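Local coordinates for nidogen (Mus musculus, PDB 1NPE), which probably links laminin to other basement membrane components, the part in this structure being its six-bladed YWTD beta-propeller domain, at residues L4-T9 with D243-H248; E13-P16 with T21-K24; N220-D225 with I256-S261. All coordinates share one frame; numbering follows the deposited sequence.

Contact 1. Residues L4-T9 with D243-H248. With CD (cadmium ion), chain G.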
ATOM      1  N   LEU A   4      -3.270  -3.367 -20.985  1.00 28.96           N
ATOM      2  CA  LEU A   4      -2.782  -3.611 -19.636  1.00 26.95           C
ATOM      3  C   LEU A   4      -2.255  -2.271 -19.152  1.00 25.89           C
ATOM      4  O   LEU A   4      -1.608  -1.545 -19.910  1.00 23.68           O
ATOM      5  CB  LEU A   4      -1.630  -4.613 -19.636  1.00 27.48           C
ATOM      6  CG  LEU A   4      -1.882  -6.034 -19.149  1.00 28.30           C
ATOM      7  CD1 LEU A   4      -0.550  -6.773 -19.127  1.00 28.61           C
ATOM      8  CD2 LEU A   4      -2.496  -6.019 -17.759  1.00 28.76           C
ATOM      9  N   LEU A   5      -2.527  -1.954 -17.893  1.00 23.98           N
ATOM     10  CA  LEU A   5      -2.085  -0.700 -17.307  1.00 22.58           C
ATOM     11  C   LEU A   5      -1.424  -0.962 -15.968  1.00 22.71           C
ATOM     12  O   LEU A   5      -1.957  -1.715 -15.147  1.00 22.43           O
ATOM     13  CB  LEU A   5      -3.285   0.230 -17.101  1.00 22.42           C
ATOM     14  CG  LEU A   5      -3.989   0.773 -18.346  1.00 22.78           C
ATOM     15  CD1 LEU A   5      -5.449   1.045 -18.053  1.00 24.06           C
ATOM     16  CD2 LEU A   5      -3.293   2.028 -18.815  1.00 21.33           C
ATOM     17  N   PHE A   6      -0.242  -0.387 -15.762  1.00 22.33           N
ATOM     18  CA  PHE A   6       0.437  -0.548 -14.484  1.00 21.92           C
ATOM     19  C   PHE A   6       1.071   0.743 -13.977  1.00 22.71           C
ATOM     20  O   PHE A   6       1.352   1.655 -14.750  1.00 22.27           O
ATOM     21  CB  PHE A   6       1.426  -1.723 -14.487  1.00 20.61           C
ATOM     22  CG  PHE A   6       2.604  -1.549 -15.404  1.00 21.35           C
ATOM     23  CD1 PHE A   6       2.606  -2.131 -16.671  1.00 20.94           C
ATOM     24  CD2 PHE A   6       3.739  -0.869 -14.974  1.00 19.93           C
ATOM     25  CE1 PHE A   6       3.725  -2.047 -17.501  1.00 20.02           C
ATOM     26  CE2 PHE A   6       4.865  -0.777 -15.792  1.00 23.62           C
ATOM     27  CZ  PHE A   6       4.857  -1.373 -17.062  1.00 20.31           C
ATOM     28  N   ALA A   7       1.269   0.819 -12.666  1.00 23.61           N
ATOM     29  CA  ALA A   7       1.826   2.005 -12.042  1.00 22.96           C
ATOM     30  C   ALA A   7       3.301   1.941 -11.667  1.00 24.36           C
ATOM     31  O   ALA A   7       3.833   0.886 -11.321  1.00 22.95           O
ATOM     32  CB  ALA A   7       1.001   2.368 -10.815  1.00 21.66           C
ATOM     33  N   GLN A   8       3.944   3.102 -11.759  1.00 25.50           N
ATOM     34  CA  GLN A   8       5.344   3.308 -11.399  1.00 26.63           C
ATOM     35  C   GLN A   8       5.389   4.701 -10.794  1.00 25.95           C
ATOM     36  O   GLN A   8       4.407   5.448 -10.879  1.00 26.41           O
ATOM     37  CB  GLN A   8       6.265   3.256 -12.618  1.00 28.09           C
ATOM     38  CG  GLN A   8       6.799   1.875 -12.943  1.00 29.38           C
ATOM     39  CD  GLN A   8       7.704   1.859 -14.166  1.00 29.49           C
ATOM     40  OE1 GLN A   8       7.394   2.465 -15.188  1.00 33.95           O
ATOM     41  NE2 GLN A   8       8.820   1.149 -14.068  1.00 30.50           N
ATOM     42  N   THR A   9       6.502   5.038 -10.149  1.00 25.25           N
ATOM     43  CA  THR A   9       6.647   6.353  -9.546  1.00 23.70           C
ATOM     44  C   THR A   9       6.642   7.384 -10.662  1.00 23.13           C
ATOM     45  O   THR A   9       7.397   7.267 -11.627  1.00 23.52           O
ATOM     46  CB  THR A   9       7.952   6.462  -8.722  1.00 25.16           C
ATOM     47  OG1 THR A   9       7.887   5.571  -7.602  1.00 25.97           O
ATOM     48  CG2 THR A   9       8.168   7.876  -8.214  1.00 22.25           C
ATOM     49  N   ASP A 243       4.717 -15.410 -19.551  1.00 30.12           N
ATOM     50  CA  ASP A 243       5.601 -14.379 -20.083  1.00 26.22           C
ATOM     51  C   ASP A 243       5.958 -13.325 -19.027  1.00 24.71           C
ATOM     52  O   ASP A 243       5.350 -13.268 -17.959  1.00 24.87           O
ATOM     53  CB  ASP A 243       4.864 -13.726 -21.263  1.00 26.26           C
ATOM     54  CG  ASP A 243       5.741 -12.828 -22.106  1.00 27.16           C
ATOM     55  OD1 ASP A 243       5.163 -12.089 -22.932  1.00 29.32           O
ATOM     56  OD2 ASP A 243       6.983 -12.862 -21.979  1.00 28.30           O
ATOM     57  N   THR A 244       6.983 -12.527 -19.313  1.00 22.74           N
ATOM     58  CA  THR A 244       7.404 -11.463 -18.410  1.00 23.53           C
ATOM     59  C   THR A 244       7.760 -10.215 -19.209  1.00 23.56           C
ATOM     60  O   THR A 244       8.254 -10.310 -20.332  1.00 23.33           O
ATOM     61  CB  THR A 244       8.644 -11.846 -17.555  1.00 22.74           C
ATOM     62  OG1 THR A 244       9.776 -12.061 -18.407  1.00 27.45           O
ATOM     63  CG2 THR A 244       8.381 -13.097 -16.733  1.00 22.20           C
ATOM     64  N   PHE A 245       7.475  -9.050 -18.637  1.00 23.92           N
ATOM     65  CA  PHE A 245       7.797  -7.786 -19.278  1.00 23.87           C
ATOM     66  C   PHE A 245       8.623  -6.923 -18.340  1.00 24.63           C
ATOM     67  O   PHE A 245       8.171  -6.584 -17.247  1.00 25.51           O
ATOM     68  CB  PHE A 245       6.531  -7.023 -19.672  1.00 22.44           C
ATOM     69  CG  PHE A 245       6.800  -5.627 -20.158  1.00 21.96           C
ATOM     70  CD1 PHE A 245       7.584  -5.408 -21.287  1.00 24.10           C
ATOM     71  CD2 PHE A 245       6.281  -4.531 -19.484  1.00 23.01           C
ATOM     72  CE1 PHE A 245       7.846  -4.117 -21.738  1.00 23.77           C
ATOM     73  CE2 PHE A 245       6.536  -3.232 -19.924  1.00 22.37           C
ATOM     74  CZ  PHE A 245       7.320  -3.024 -21.053  1.00 24.17           C
ATOM     75  N   HIS A 246       9.829  -6.576 -18.772  1.00 24.61           N
ATOM     76  CA  HIS A 246      10.712  -5.722 -17.994  1.00 25.26           C
ATOM     77  C   HIS A 246      10.723  -4.340 -18.619  1.00 25.26           C
ATOM     78  O   HIS A 246      11.263  -4.168 -19.713  1.00 26.27           O
ATOM     79  CB  HIS A 246      12.161  -6.221 -18.032  1.00 26.94           C
ATOM     80  CG  HIS A 246      12.399  -7.505 -17.309  1.00 30.61           C
ATOM     81  ND1 HIS A 246      12.010  -8.726 -17.817  1.00 31.93           N
ATOM     82  CD2 HIS A 246      13.043  -7.768 -16.147  1.00 33.55           C
ATOM     83  CE1 HIS A 246      12.408  -9.686 -17.001  1.00 32.39           C
ATOM     84  NE2 HIS A 246      13.038  -9.132 -15.981  1.00 35.22           N
ATOM     85  N   PRO A 247      10.076  -3.350 -17.983  1.00 23.72           N
ATOM     86  CA  PRO A 247      10.099  -2.005 -18.571  1.00 22.42           C
ATOM     87  C   PRO A 247      11.547  -1.498 -18.513  1.00 23.12           C
ATOM     88  O   PRO A 247      12.266  -1.804 -17.565  1.00 21.45           O
ATOM     89  CB  PRO A 247       9.187  -1.208 -17.640  1.00 21.93           C
ATOM     90  CG  PRO A 247       9.256  -1.957 -16.341  1.00 23.40           C
ATOM     91  CD  PRO A 247       9.226  -3.389 -16.783  1.00 22.01           C
ATOM     92  N   HIS A 248      11.982  -0.766 -19.536  1.00 24.21           N
ATOM     93  CA  HIS A 248      13.357  -0.258 -19.581  1.00 24.95           C
ATOM     94  C   HIS A 248      13.775   0.516 -18.328  1.00 24.54           C
ATOM     95  O   HIS A 248      14.887   0.339 -17.827  1.00 23.17           O
ATOM     96  CB  HIS A 248      13.590   0.576 -20.846  1.00 25.60           C
ATOM     97  CG  HIS A 248      13.633  -0.242 -22.100  1.00 25.98           C
ATOM     98  ND1 HIS A 248      14.604  -1.192 -22.332  1.00 24.32           N
ATOM     99  CD2 HIS A 248      12.787  -0.303 -23.156  1.00 25.63           C
ATOM    100  CE1 HIS A 248      14.349  -1.810 -23.470  1.00 23.53           C
ATOM    101  NE2 HIS A 248      13.253  -1.288 -23.992  1.00 24.85           N
TER
HETATM  102 CD    CD G5004      16.941  -1.487 -21.136  1.00 31.47          CD
HETATM  103  O   HOH W   1      16.258  -2.109 -18.524  1.00 28.34           O

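Contact 2. Residues E13-P16 with T21-K24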
ATOM      1  N   GLU A  13       1.933   3.222 -16.923  1.00 23.71           N
ATOM      2  CA  GLU A  13       2.319   2.629 -18.199  1.00 26.70           C
ATOM      3  C   GLU A  13       1.153   1.904 -18.870  1.00 27.31           C
ATOM      4  O   GLU A  13       0.241   1.416 -18.204  1.00 27.89           O
ATOM      5  CB  GLU A  13       3.497   1.671 -18.008  1.00 26.80           C
ATOM      6  CG  GLU A  13       4.153   1.180 -19.308  1.00 31.03           C
ATOM      7  CD  GLU A  13       5.044   2.223 -19.986  1.00 31.37           C
ATOM      8  OE1 GLU A  13       5.001   3.412 -19.611  1.00 32.27           O
ATOM      9  OE2 GLU A  13       5.800   1.848 -20.902  1.00 32.99           O
ATOM     10  N   ARG A  14       1.231   1.792 -20.190  1.00 28.61           N
ATOM     11  CA  ARG A  14       0.195   1.145 -20.985  1.00 30.26           C
ATOM     12  C   ARG A  14       0.778   0.231 -22.064  1.00 31.75           C
ATOM     13  O   ARG A  14       1.741   0.598 -22.750  1.00 32.48           O
ATOM     14  CB  ARG A  14      -0.653   2.225 -21.655  1.00 31.31           C
ATOM     15  CG  ARG A  14      -1.644   1.729 -22.678  1.00 34.29           C
ATOM     16  CD  ARG A  14      -2.299   2.891 -23.410  1.00 33.87           C
ATOM     17  NE  ARG A  14      -3.394   2.412 -24.247  1.00 36.29           N
ATOM     18  CZ  ARG A  14      -4.382   3.171 -24.706  1.00 37.23           C
ATOM     19  NH1 ARG A  14      -4.424   4.467 -24.420  1.00 36.82           N
ATOM     20  NH2 ARG A  14      -5.344   2.625 -25.439  1.00 38.45           N
ATOM     21  N   LEU A  15       0.215  -0.969 -22.192  1.00 32.02           N
ATOM     22  CA  LEU A  15       0.645  -1.905 -23.230  1.00 31.62           C
ATOM     23  C   LEU A  15      -0.515  -2.780 -23.668  1.00 31.32           C
ATOM     24  O   LEU A  15      -1.281  -3.285 -22.846  1.00 31.27           O
ATOM     25  CB  LEU A  15       1.842  -2.762 -22.803  1.00 32.41           C
ATOM     26  CG  LEU A  15       1.706  -3.838 -21.734  1.00 31.92           C
ATOM     27  CD1 LEU A  15       2.694  -4.956 -22.017  1.00 33.52           C
ATOM     28  CD2 LEU A  15       1.946  -3.230 -20.371  1.00 34.10           C
ATOM     29  N   PRO A  16      -0.657  -2.968 -24.984  1.00 31.43           N
ATOM     30  CA  PRO A  16      -1.705  -3.766 -25.620  1.00 30.47           C
ATOM     31  C   PRO A  16      -1.696  -5.237 -25.250  1.00 29.99           C
ATOM     32  O   PRO A  16      -0.648  -5.811 -24.962  1.00 28.39           O
ATOM     33  CB  PRO A  16      -1.407  -3.591 -27.111  1.00 31.85           C
ATOM     34  CG  PRO A  16      -0.717  -2.265 -27.175  1.00 31.60           C
ATOM     35  CD  PRO A  16       0.208  -2.350 -26.000  1.00 31.27           C
ATOM     36  N   THR A  21      -1.819 -12.082 -24.925  1.00 37.15           N
ATOM     37  CA  THR A  21      -0.396 -11.822 -25.147  1.00 34.28           C
ATOM     38  C   THR A  21      -0.044 -10.344 -24.953  1.00 31.64           C
ATOM     39  O   THR A  21      -0.746  -9.457 -25.444  1.00 30.50           O
ATOM     40  CB  THR A  21       0.033 -12.269 -26.573  1.00 34.64           C
ATOM     41  OG1 THR A  21      -0.162 -13.681 -26.713  1.00 37.18           O
ATOM     42  CG2 THR A  21       1.494 -11.945 -26.833  1.00 33.65           C
ATOM     43  N   MET A  22       1.029 -10.082 -24.214  1.00 29.05           N
ATOM     44  CA  MET A  22       1.474  -8.711 -23.975  1.00 26.89           C
ATOM     45  C   MET A  22       2.335  -8.220 -25.135  1.00 26.00           C
ATOM     46  O   MET A  22       3.334  -8.860 -25.481  1.00 24.42           O
ATOM     47  CB  MET A  22       2.314  -8.615 -22.694  1.00 26.85           C
ATOM     48  CG  MET A  22       1.620  -9.024 -21.405  1.00 26.86           C
ATOM     49  SD  MET A  22       2.644  -8.612 -19.960  1.00 26.25           S
ATOM     50  CE  MET A  22       3.582 -10.109 -19.731  1.00 27.77           C
ATOM     51  N   LYS A  23       1.958  -7.088 -25.726  1.00 25.72           N
ATOM     52  CA  LYS A  23       2.735  -6.503 -26.822  1.00 26.12           C
ATOM     53  C   LYS A  23       3.789  -5.607 -26.178  1.00 25.47           C
ATOM     54  O   LYS A  23       3.635  -4.389 -26.123  1.00 25.70           O
ATOM     55  CB  LYS A  23       1.830  -5.679 -27.743  1.00 27.93           C
ATOM     56  CG  LYS A  23       0.706  -6.459 -28.438  1.00 30.99           C
ATOM     57  CD  LYS A  23       1.188  -7.242 -29.664  1.00 35.31           C
ATOM     58  CE  LYS A  23       1.863  -8.562 -29.298  1.00 36.94           C
ATOM     59  NZ  LYS A  23       2.371  -9.289 -30.507  1.00 40.64           N
ATOM     60  N   LYS A  24       4.848  -6.227 -25.671  1.00 26.30           N
ATOM     61  CA  LYS A  24       5.933  -5.523 -24.979  1.00 28.13           C
ATOM     62  C   LYS A  24       6.590  -4.373 -25.736  1.00 28.52           C
ATOM     63  O   LYS A  24       6.977  -3.366 -25.137  1.00 29.23           O
ATOM     64  CB  LYS A  24       7.033  -6.502 -24.580  1.00 26.62           C
ATOM     65  CG  LYS A  24       6.566  -7.747 -23.877  1.00 28.16           C
ATOM     66  CD  LYS A  24       7.759  -8.642 -23.653  1.00 27.41           C
ATOM     67  CE  LYS A  24       7.346 -10.082 -23.609  1.00 29.99           C
ATOM     68  NZ  LYS A  24       8.520 -10.990 -23.464  1.00 30.68           N
TER

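Contact 3. Residues N220-D225 with I256-S261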
ATOM      1  N   ASN A 220      -5.576 -16.251 -17.445  1.00 36.89           N
ATOM      2  CA  ASN A 220      -4.283 -15.647 -17.117  1.00 34.28           C
ATOM      3  C   ASN A 220      -4.275 -14.619 -15.984  1.00 30.80           C
ATOM      4  O   ASN A 220      -5.198 -13.816 -15.837  1.00 29.35           O
ATOM      5  CB  ASN A 220      -3.677 -14.995 -18.366  1.00 35.85           C
ATOM      6  CG  ASN A 220      -2.867 -15.961 -19.211  1.00 36.76           C
ATOM      7  OD1 ASN A 220      -2.939 -17.176 -19.037  1.00 39.76           O
ATOM      8  ND2 ASN A 220      -2.079 -15.416 -20.133  1.00 38.04           N
ATOM      9  N   LEU A 221      -3.212 -14.652 -15.189  1.00 26.88           N
ATOM     10  CA  LEU A 221      -3.030 -13.696 -14.103  1.00 24.34           C
ATOM     11  C   LEU A 221      -1.854 -12.809 -14.472  1.00 22.37           C
ATOM     12  O   LEU A 221      -0.873 -13.277 -15.039  1.00 20.20           O
ATOM     13  CB  LEU A 221      -2.707 -14.396 -12.775  1.00 23.28           C
ATOM     14  CG  LEU A 221      -3.800 -15.171 -12.046  1.00 23.74           C
ATOM     15  CD1 LEU A 221      -3.242 -15.653 -10.711  1.00 23.53           C
ATOM     16  CD2 LEU A 221      -5.031 -14.299 -11.831  1.00 21.44           C
ATOM     17  N   TYR A 222      -1.966 -11.523 -14.170  1.00 20.64           N
ATOM     18  CA  TYR A 222      -0.881 -10.594 -14.449  1.00 19.01           C
ATOM     19  C   TYR A 222      -0.554  -9.890 -13.143  1.00 17.16           C
ATOM     20  O   TYR A 222      -1.411  -9.211 -12.569  1.00 16.20           O
ATOM     21  CB  TYR A 222      -1.292  -9.564 -15.506  1.00 20.03           C
ATOM     22  CG  TYR A 222      -1.632 -10.164 -16.847  1.00 20.44           C
ATOM     23  CD1 TYR A 222      -2.934 -10.563 -17.141  1.00 20.02           C
ATOM     24  CD2 TYR A 222      -0.648 -10.346 -17.820  1.00 19.66           C
ATOM     25  CE1 TYR A 222      -3.252 -11.130 -18.369  1.00 20.84           C
ATOM     26  CE2 TYR A 222      -0.956 -10.917 -19.054  1.00 20.62           C
ATOM     27  CZ  TYR A 222      -2.258 -11.305 -19.319  1.00 21.41           C
ATOM     28  OH  TYR A 222      -2.571 -11.875 -20.527  1.00 24.91           O
ATOM     29  N   TYR A 223       0.668 -10.084 -12.655  1.00 14.39           N
ATOM     30  CA  TYR A 223       1.076  -9.443 -11.417  1.00 13.79           C
ATOM     31  C   TYR A 223       2.365  -8.632 -11.527  1.00 13.37           C
ATOM     32  O   TYR A 223       3.201  -8.880 -12.399  1.00 12.02           O
ATOM     33  CB  TYR A 223       1.170 -10.465 -10.272  1.00 11.30           C
ATOM     34  CG  TYR A 223       2.331 -11.433 -10.326  1.00 12.12           C
ATOM     35  CD1 TYR A 223       3.543 -11.134  -9.700  1.00 12.58           C
ATOM     36  CD2 TYR A 223       2.200 -12.679 -10.942  1.00 13.72           C
ATOM     37  CE1 TYR A 223       4.595 -12.055  -9.678  1.00 13.00           C
ATOM     38  CE2 TYR A 223       3.242 -13.606 -10.930  1.00 12.94           C
ATOM     39  CZ  TYR A 223       4.434 -13.286 -10.293  1.00 13.40           C
ATOM     40  OH  TYR A 223       5.453 -14.207 -10.253  1.00 15.60           O
ATOM     41  N   THR A 224       2.499  -7.643 -10.647  1.00 14.34           N
ATOM     42  CA  THR A 224       3.689  -6.802 -10.606  1.00 13.45           C
ATOM     43  C   THR A 224       4.583  -7.349  -9.507  1.00 14.58           C
ATOM     44  O   THR A 224       4.101  -7.712  -8.428  1.00 15.43           O
ATOM     45  CB  THR A 224       3.342  -5.335 -10.313  1.00 14.56           C
ATOM     46  OG1 THR A 224       2.656  -5.239  -9.058  1.00 13.24           O
ATOM     47  CG2 THR A 224       2.469  -4.765 -11.437  1.00 10.75           C
ATOM     48  N   ASP A 225       5.883  -7.404  -9.781  1.00 14.80           N
ATOM     49  CA  ASP A 225       6.840  -7.947  -8.829  1.00 16.51           C
ATOM     50  C   ASP A 225       7.936  -6.945  -8.491  1.00 18.11           C
ATOM     51  O   ASP A 225       8.547  -6.348  -9.376  1.00 17.23           O
ATOM     52  CB  ASP A 225       7.434  -9.244  -9.394  1.00 16.17           C
ATOM     53  CG  ASP A 225       8.239 -10.027  -8.367  1.00 17.86           C
ATOM     54  OD1 ASP A 225       9.374  -9.628  -8.072  1.00 20.69           O
ATOM     55  OD2 ASP A 225       7.753 -11.064  -7.875  1.00 15.05           O
ATOM     56  N   ILE A 256      -1.884  -2.649 -10.935  1.00 15.77           N
ATOM     57  CA  ILE A 256      -2.067  -3.147 -12.287  1.00 17.10           C
ATOM     58  C   ILE A 256      -3.549  -3.420 -12.526  1.00 19.43           C
ATOM     59  O   ILE A 256      -4.250  -3.923 -11.646  1.00 22.61           O
ATOM     60  CB  ILE A 256      -1.232  -4.436 -12.519  1.00 14.87           C
ATOM     61  CG1 ILE A 256      -1.212  -4.814 -13.997  1.00 12.71           C
ATOM     62  CG2 ILE A 256      -1.764  -5.578 -11.679  1.00 13.46           C
ATOM     63  CD1 ILE A 256      -0.193  -5.894 -14.320  1.00 11.82           C
ATOM     64  N   THR A 257      -4.024  -3.068 -13.714  1.00 20.48           N
ATOM     65  CA  THR A 257      -5.417  -3.270 -14.068  1.00 23.14           C
ATOM     66  C   THR A 257      -5.544  -3.480 -15.574  1.00 24.57           C
ATOM     67  O   THR A 257      -4.620  -3.181 -16.335  1.00 25.99           O
ATOM     68  CB  THR A 257      -6.281  -2.069 -13.604  1.00 21.94           C
ATOM     69  OG1 THR A 257      -7.667  -2.368 -13.795  1.00 24.46           O
ATOM     70  CG2 THR A 257      -5.920  -0.801 -14.372  1.00 21.26           C
ATOM     71  N   ILE A 258      -6.672  -4.035 -15.999  1.00 26.54           N
ATOM     72  CA  ILE A 258      -6.898  -4.280 -17.414  1.00 29.02           C
ATOM     73  C   ILE A 258      -8.004  -3.407 -17.983  1.00 28.79           C
ATOM     74  O   ILE A 258      -9.110  -3.357 -17.449  1.00 30.43           O
ATOM     75  CB  ILE A 258      -7.197  -5.769 -17.681  1.00 31.46           C
ATOM     76  CG1 ILE A 258      -5.939  -6.586 -17.413  1.00 33.35           C
ATOM     77  CG2 ILE A 258      -7.651  -5.982 -19.123  1.00 31.87           C
ATOM     78  CD1 ILE A 258      -6.064  -8.035 -17.749  1.00 36.80           C
ATOM     79  N   ALA A 259      -7.680  -2.697 -19.059  1.00 28.09           N
ATOM     80  CA  ALA A 259      -8.634  -1.824 -19.728  1.00 27.91           C
ATOM     81  C   ALA A 259      -9.409  -2.620 -20.766  1.00 27.87           C
ATOM     82  O   ALA A 259      -8.916  -2.865 -21.862  1.00 28.59           O
ATOM     83  CB  ALA A 259      -7.911  -0.662 -20.391  1.00 26.64           C
ATOM     84  N   LEU A 260     -10.614  -3.042 -20.406  1.00 29.40           N
ATOM     85  CA  LEU A 260     -11.462  -3.814 -21.311  1.00 31.44           C
ATOM     86  C   LEU A 260     -12.150  -2.909 -22.325  1.00 33.19           C
ATOM     87  O   LEU A 260     -12.465  -1.756 -22.022  1.00 33.83           O
ATOM     88  CB  LEU A 260     -12.508  -4.599 -20.517  1.00 29.75           C
ATOM     89  CG  LEU A 260     -11.969  -5.714 -19.618  1.00 30.80           C
ATOM     90  CD1 LEU A 260     -13.078  -6.280 -18.755  1.00 27.47           C
ATOM     91  CD2 LEU A 260     -11.328  -6.804 -20.467  1.00 29.24           C
ATOM     92  N   SER A 261     -12.380  -3.440 -23.526  1.00 35.59           N
ATOM     93  CA  SER A 261     -13.029  -2.688 -24.605  1.00 37.84           C
ATOM     94  C   SER A 261     -14.524  -2.518 -24.367  1.00 38.40           C
ATOM     95  O   SER A 261     -15.171  -1.684 -25.003  1.00 40.65           O
ATOM     96  CB  SER A 261     -12.788  -3.368 -25.959  1.00 38.58           C
ATOM     97  OG  SER A 261     -13.177  -4.733 -25.933  1.00 39.98           O
TER

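Contact 1. Residues L4-T9 with D243-H248
With chi1 at 66°, the Phe6 CG lies between its backbone N and carbonyl carbon, while that of Phe245 lies anti to its N (chi1 172°); these two settings bring the rings together rim to rim. Phe6 CZ approaches Phe245 CE2 at 3.8 Å; CZ lies near the plane of the Phe245 ring and CE2 near that of Phe6, so the pair meets at its edges and is not stacked; Phe6 CE1 is almost as near, 3.9 Å from the same Phe245 CE2. Pro247 continues the apolar patch, its CB 4.4 Å from Phe6 CZ, and its N sits over the rim of one Phe245 face. The contact bridges two adjacent blades of the propeller: strand 2-8 belongs to the blade that closes the ring, strand 240-245 is the last strand of the preceding one. Further along, the extended Gln8 side chain lays its NE2 3.9 Å from Pro247 CG, the same NE2 being hydrogen-bonded to the backbone O of Lys249. Beyond the apolar part, His248 ND1 binds a cadmium ion at 2.6 Å, in the plane of the imidazole. A water on that ion donates to His248 O, and a polar side chain of another protein chain is a further ligand.

Contact 2. Residues E13-P16 with T21-K24
The end of strand 11-17 and the loop that follows it come together at Pro16 and Lys23, whose CA atoms are 5.4 Å apart. One backbone hydrogen bond joins them: Lys23 N donates to Pro16 O at 3.0 Å with an N-H...O angle of 173°, although the donor stands 28° out of the carbonyl plane. Lys23 is also the centre of an inverse gamma turn, with a weak bond from Lys24 N to Met22 O. Beside this link, the aliphatic start of the Lys23 side chain crosses the Pro16 ring at about a right angle, CG lying 3.8 Å from Pro16 CB. Bends at chi2 and chi3 then lead the chain away from the strand. On the buried side Leu15 CD1 presses against Met22 CB at 3.7 Å and lies 4.2 Å from Met22 SD. The Leu15 CB points toward the loop, and with CG between the backbone N and carbonyl carbon (chi1 70°) the branch carrying CD1 lies against Met22. Leu15 also rests on Phe6, and Met22 on Leu4, both of strand 2-8. Lys24 turns from the strand, and its NZ forms a salt bridge with Asp243 of the neighbouring blade. This is a long connection between adjacent antiparallel strands, here the one leading from strand 11-17 to the outermost strand 28-33 of a beta-propeller blade.

Contact 3. Residues N220-D225 with I256-S261
Strands 220-225 and 256-259 run roughly antiparallel, at 140°, but their axes come no closer than 7.8 Å and no hydrogen bond joins them, so they face each other from separate sheets and meet mainly through side chains. Ile256 lies at the middle of the contact, touching both Thr224 and Tyr222. Its CB lies 3.9 Å from Thr224 CG2, these two side chains sliding past each other in opposite directions. With CG1 anti to the backbone N (chi1 -169°) and the chain extended beyond it, Ile256 carries CD1 to within 4.0 Å of Tyr222 CB. The other branch, CG2, touches the backbone at Tyr222 O, 3.8 Å away. Two residues on, on the same side of the strand, Ile258 CD1 comes obliquely to Tyr222 CD1 at 4.1 Å, the two side chains crossing at about a right angle. The buried hydroxyl of Thr224 does not take part in this apolar layer: OG1 is gripped by two hydrogen bonds, with Tyr254 O and with Ala213 N, which fix the rotation of the side chain and leave CG2 for Ile256. Strand 256-259 is the edge strand of the sheet that closes the propeller, paired there with strand 2-8, from which Leu4 reaches both Tyr222 and Ile258. Strand 220-225 lies inside the preceding blade, between strands 211-217 and 230-235; the former supplies Thr215 and Tyr217 as further neighbours of Ile258.

From the N terminus, strand 2-8 leads into strand 11-17, its antiparallel neighbour, and contact 2 then closes a short loop of the chain before strand 28-33. Contact 2 is nested within the far larger loop that contact 1 closes when the chain returns at 243-248, after five further blades. Contact 3 opens inside that loop at 220-225 and ends beyond it at 256-261, so contacts 1 and 3 cross. The final strand 256-259 joins strand 2-8, where Thr257 N meets Leu5 O, so that one blade is built from both chain ends, the familiar closure of beta-propellers. Contacts 1 and 3 fasten this composite blade to the preceding one.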